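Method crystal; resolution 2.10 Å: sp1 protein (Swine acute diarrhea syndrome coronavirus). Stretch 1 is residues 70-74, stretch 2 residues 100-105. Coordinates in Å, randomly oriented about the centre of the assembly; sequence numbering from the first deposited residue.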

ATOM      1  N   ILE A  70      13.625 -13.916  -1.865  1.00 51.11           N
ATOM      2  CA  ILE A  70      13.671 -12.875  -0.833  1.00 59.88           C
ATOM      3  C   ILE A  70      12.495 -11.889  -0.944  1.00 64.13           C
ATOM      4  O   ILE A  70      12.278 -11.283  -2.000  1.00 64.37           O
ATOM      5  CB  ILE A  70      14.980 -12.095  -0.889  1.00 67.24           C
ATOM      6  CG1 ILE A  70      16.179 -13.037  -0.772  1.00 67.46           C
ATOM      7  CG2 ILE A  70      15.021 -11.046   0.240  1.00 63.25           C
ATOM      8  CD1 ILE A  70      17.460 -12.324  -0.374  1.00 72.98           C
ATOM      9  N   LEU A  71      11.764 -11.713   0.157  1.00 59.21           N
ATOM     10  CA  LEU A  71      10.521 -10.954   0.187  1.00 58.17           C
ATOM     11  C   LEU A  71      10.702  -9.642   0.936  1.00 57.57           C
ATOM     12  O   LEU A  71      11.445  -9.563   1.918  1.00 61.07           O
ATOM     13  CB  LEU A  71       9.411 -11.750   0.873  1.00 52.90           C
ATOM     14  CG  LEU A  71       9.078 -13.090   0.222  1.00 56.14           C
ATOM     15  CD1 LEU A  71       7.979 -13.795   1.017  1.00 54.81           C
ATOM     16  CD2 LEU A  71       8.685 -12.879  -1.232  1.00 43.41           C
ATOM     17  N   THR A  72       9.997  -8.613   0.492  1.00 52.65           N
ATOM     18  CA  THR A  72       9.851  -7.415   1.303  1.00 54.90           C
ATOM     19  C   THR A  72       8.386  -7.230   1.692  1.00 54.19           C
ATOM     20  O   THR A  72       7.473  -7.400   0.870  1.00 50.82           O
ATOM     21  CB  THR A  72      10.412  -6.186   0.588  1.00 57.72           C
ATOM     22  OG1 THR A  72       9.771  -6.031  -0.674  1.00 65.97           O
ATOM     23  CG2 THR A  72      11.886  -6.379   0.339  1.00 61.60           C
ATOM     24  N   ALA A  73       8.176  -6.920   2.965  1.00 51.87           N
ATOM     25  CA  ALA A  73       6.855  -6.830   3.559  1.00 52.21           C
ATOM     26  C   ALA A  73       6.496  -5.372   3.809  1.00 53.34           C
ATOM     27  O   ALA A  73       7.342  -4.584   4.238  1.00 49.66           O
ATOM     28  CB  ALA A  73       6.805  -7.613   4.869  1.00 48.07           C
ATOM     29  N   TYR A  74       5.239  -5.019   3.549  1.00 46.82           N
ATOM     30  CA  TYR A  74       4.785  -3.652   3.764  1.00 48.78           C
ATOM     31  C   TYR A  74       3.278  -3.689   3.926  1.00 51.58           C
ATOM     32  O   TYR A  74       2.630  -4.687   3.610  1.00 50.02           O
ATOM     33  CB  TYR A  74       5.192  -2.736   2.607  1.00 48.69           C
ATOM     34  CG  TYR A  74       4.710  -3.221   1.253  1.00 50.47           C
ATOM     35  CD1 TYR A  74       5.404  -4.208   0.564  1.00 51.26           C
ATOM     36  CD2 TYR A  74       3.578  -2.683   0.660  1.00 51.53           C
ATOM     37  CE1 TYR A  74       4.977  -4.657  -0.664  1.00 54.04           C
ATOM     38  CE2 TYR A  74       3.133  -3.134  -0.584  1.00 51.10           C
ATOM     39  CZ  TYR A  74       3.842  -4.114  -1.238  1.00 51.96           C
ATOM     40  OH  TYR A  74       3.429  -4.578  -2.468  1.00 53.23           O
ATOM     41  N   GLU A 100       9.499 -21.450   6.366  1.00 57.56           N
ATOM     42  CA  GLU A 100      10.637 -20.548   6.464  1.00 58.99           C
ATOM     43  C   GLU A 100      10.661 -19.575   5.295  1.00 57.80           C
ATOM     44  O   GLU A 100      10.619 -19.991   4.133  1.00 56.29           O
ATOM     45  CB  GLU A 100      11.943 -21.344   6.503  1.00 60.67           C
ATOM     46  CG  GLU A 100      12.946 -20.764   7.450  1.00 68.60           C
ATOM     47  CD  GLU A 100      12.637 -21.082   8.902  1.00 71.42           C
ATOM     48  OE1 GLU A 100      11.563 -21.669   9.181  1.00 63.05           O
ATOM     49  OE2 GLU A 100      13.484 -20.745   9.766  1.00 78.90           O
ATOM     50  N   PHE A 101      10.752 -18.284   5.608  1.00 55.45           N
ATOM     51  CA  PHE A 101      10.766 -17.226   4.612  1.00 56.52           C
ATOM     52  C   PHE A 101      11.926 -16.286   4.897  1.00 60.68           C
ATOM     53  O   PHE A 101      12.440 -16.218   6.015  1.00 66.80           O
ATOM     54  CB  PHE A 101       9.464 -16.408   4.605  1.00 54.52           C
ATOM     55  CG  PHE A 101       8.235 -17.209   4.296  1.00 52.67           C
ATOM     56  CD1 PHE A 101       7.623 -17.987   5.274  1.00 55.16           C
ATOM     57  CD2 PHE A 101       7.669 -17.168   3.038  1.00 51.46           C
ATOM     58  CE1 PHE A 101       6.472 -18.734   4.983  1.00 52.96           C
ATOM     59  CE2 PHE A 101       6.524 -17.900   2.749  1.00 52.10           C
ATOM     60  CZ  PHE A 101       5.930 -18.681   3.724  1.00 51.90           C
ATOM     61  N   GLN A 102      12.306 -15.518   3.885  1.00 60.81           N
ATOM     62  CA  GLN A 102      13.265 -14.438   4.068  1.00 66.77           C
ATOM     63  C   GLN A 102      12.608 -13.105   3.723  1.00 63.27           C
ATOM     64  O   GLN A 102      12.140 -12.913   2.593  1.00 60.42           O
ATOM     65  CB  GLN A 102      14.516 -14.690   3.236  1.00 69.53           C
ATOM     66  CG  GLN A 102      15.582 -15.354   4.084  1.00 74.71           C
ATOM     67  CD  GLN A 102      16.612 -16.067   3.266  1.00 82.94           C
ATOM     68  OE1 GLN A 102      16.323 -16.560   2.171  1.00 78.12           O
ATOM     69  NE2 GLN A 102      17.833 -16.138   3.790  1.00 88.96           N
ATOM     70  N   VAL A 103      12.599 -12.189   4.699  1.00 61.91           N
ATOM     71  CA  VAL A 103      11.775 -10.980   4.686  1.00 64.86           C
ATOM     72  C   VAL A 103      12.588  -9.765   5.137  1.00 67.43           C
ATOM     73  O   VAL A 103      13.273  -9.816   6.164  1.00 70.35           O
ATOM     74  CB  VAL A 103      10.541 -11.124   5.603  1.00 62.93           C
ATOM     75  CG1 VAL A 103       9.611  -9.948   5.408  1.00 56.95           C
ATOM     76  CG2 VAL A 103       9.820 -12.454   5.373  1.00 60.21           C
ATOM     77  N   ILE A 104      12.466  -8.664   4.400  1.00 65.70           N
ATOM     78  CA  ILE A 104      12.950  -7.355   4.828  1.00 67.74           C
ATOM     79  C   ILE A 104      11.749  -6.425   5.035  1.00 72.71           C
ATOM     80  O   ILE A 104      10.634  -6.694   4.574  1.00 66.89           O
ATOM     81  CB  ILE A 104      13.933  -6.737   3.814  1.00 67.63           C
ATOM     82  CG1 ILE A 104      14.701  -7.818   3.067  1.00 66.54           C
ATOM     83  CG2 ILE A 104      14.911  -5.795   4.516  1.00 76.47           C
ATOM     84  CD1 ILE A 104      15.485  -7.283   1.909  1.00 63.47           C
ATOM     85  N   PHE A 105      11.998  -5.296   5.701  1.00 77.70           N
ATOM     86  CA  PHE A 105      10.985  -4.243   5.890  1.00 77.63           C
ATOM     87  C   PHE A 105      11.513  -2.866   5.476  1.00 79.71           C
ATOM     88  O   PHE A 105      10.837  -1.846   5.650  1.00 86.03           O
ATOM     89  CB  PHE A 105      10.520  -4.206   7.349  1.00 78.78           C
ATOM     90  CG  PHE A 105      10.371  -5.565   7.956  1.00 78.19           C
ATOM     91  CD1 PHE A 105       9.194  -6.276   7.810  1.00 75.53           C
ATOM     92  CD2 PHE A 105      11.424  -6.150   8.642  1.00 79.66           C
ATOM     93  CE1 PHE A 105       9.057  -7.543   8.354  1.00 75.86           C
ATOM     94  CE2 PHE A 105      11.293  -7.417   9.187  1.00 82.84           C
ATOM     95  CZ  PHE A 105      10.103  -8.115   9.041  1.00 76.13           C
TER

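Three backbone hydrogen bonds join the two stretches. Leu71 N donates to Gln102 O at 2.7 Å with an N-H...O angle of 163°; Ile104 N donates to Leu71 O at 2.8 Å and 157°; Ala73 N donates to Ile104 O at 2.9 Å and 170°. Short distances and near-linear angles mark all three as well formed. Their pattern is that of parallel pairing: Leu71 uses its N and O toward Gln102 and Ile104, the residues before and after Val103, while Ile104 uses its N and O toward Leu71 and Ala73, which flank Thr72. The register agrees, with CA atoms of Leu71 and Val103, and likewise CA atoms of Thr72 and Ile104, 4.7 Å apart. The spacing widens beyond these bridges, to 5.2 Å between the CA atoms of Ile70 and Gln102 and 5.4 Å between those of Ala73 and Phe105.

Two CA-H...O contacts supplement the ladder. Val103 CA lies 3.1 Å from Leu71 O, with an angle of 149° at the hydrogen, and Thr72 CA lies 3.4 Å from Ile104 O, with 142°. Leu71 O and Ile104 O each therefore receive a CA-H contact beside an N-H bond. Leu71 O and Gln102 O, 3.5 Å apart, are both acceptors and do not bond.

The bridged side chains alternate, Leu71 and Val103 on one face of the sheet, Thr72 and Ile104 on the other. On the first face, Leu71 (chi1 m, chi2 t) brings CD1 to 3.9 Å from Phe101 CD2, an oblique approach to the ring. Ala73 CB reaches Val103 CG1 at 3.7 Å and Phe105 CD1 at 4.0 Å, the latter also oblique; its single methyl packs against both residues. Val103, buried in the assembly, has a compact, branched apolar side chain suited to that setting.

Across the sheet, Ile104 CD1 packs 4.1 Å from Ile70 CG2 and 4.0 Å from Thr72 CG2. Ile104 chi1 is off-well at -30°, with chi2 t. Thr72 adopts the p rotamer; its methyl faces this apolar contact, while OG1 is hydrogen-bonded elsewhere in the structure.

The stretches bury 421 Å² together, both sides summed. Leu71 contributes most, 74 Å², followed by Ile104 with 66 Å² and Ala73 with 61 Å². Gln102 has 58 Å² covered although its side chain comes no nearer than 4.5 Å, from Gln102 CB to Ile70 CA, and its polar link is made by the main-chain oxygen. Glu100 and Tyr74 lose no surface to the opposing stretch, so the contact is confined to Ile70 through Ala73 and Phe101 through Phe105.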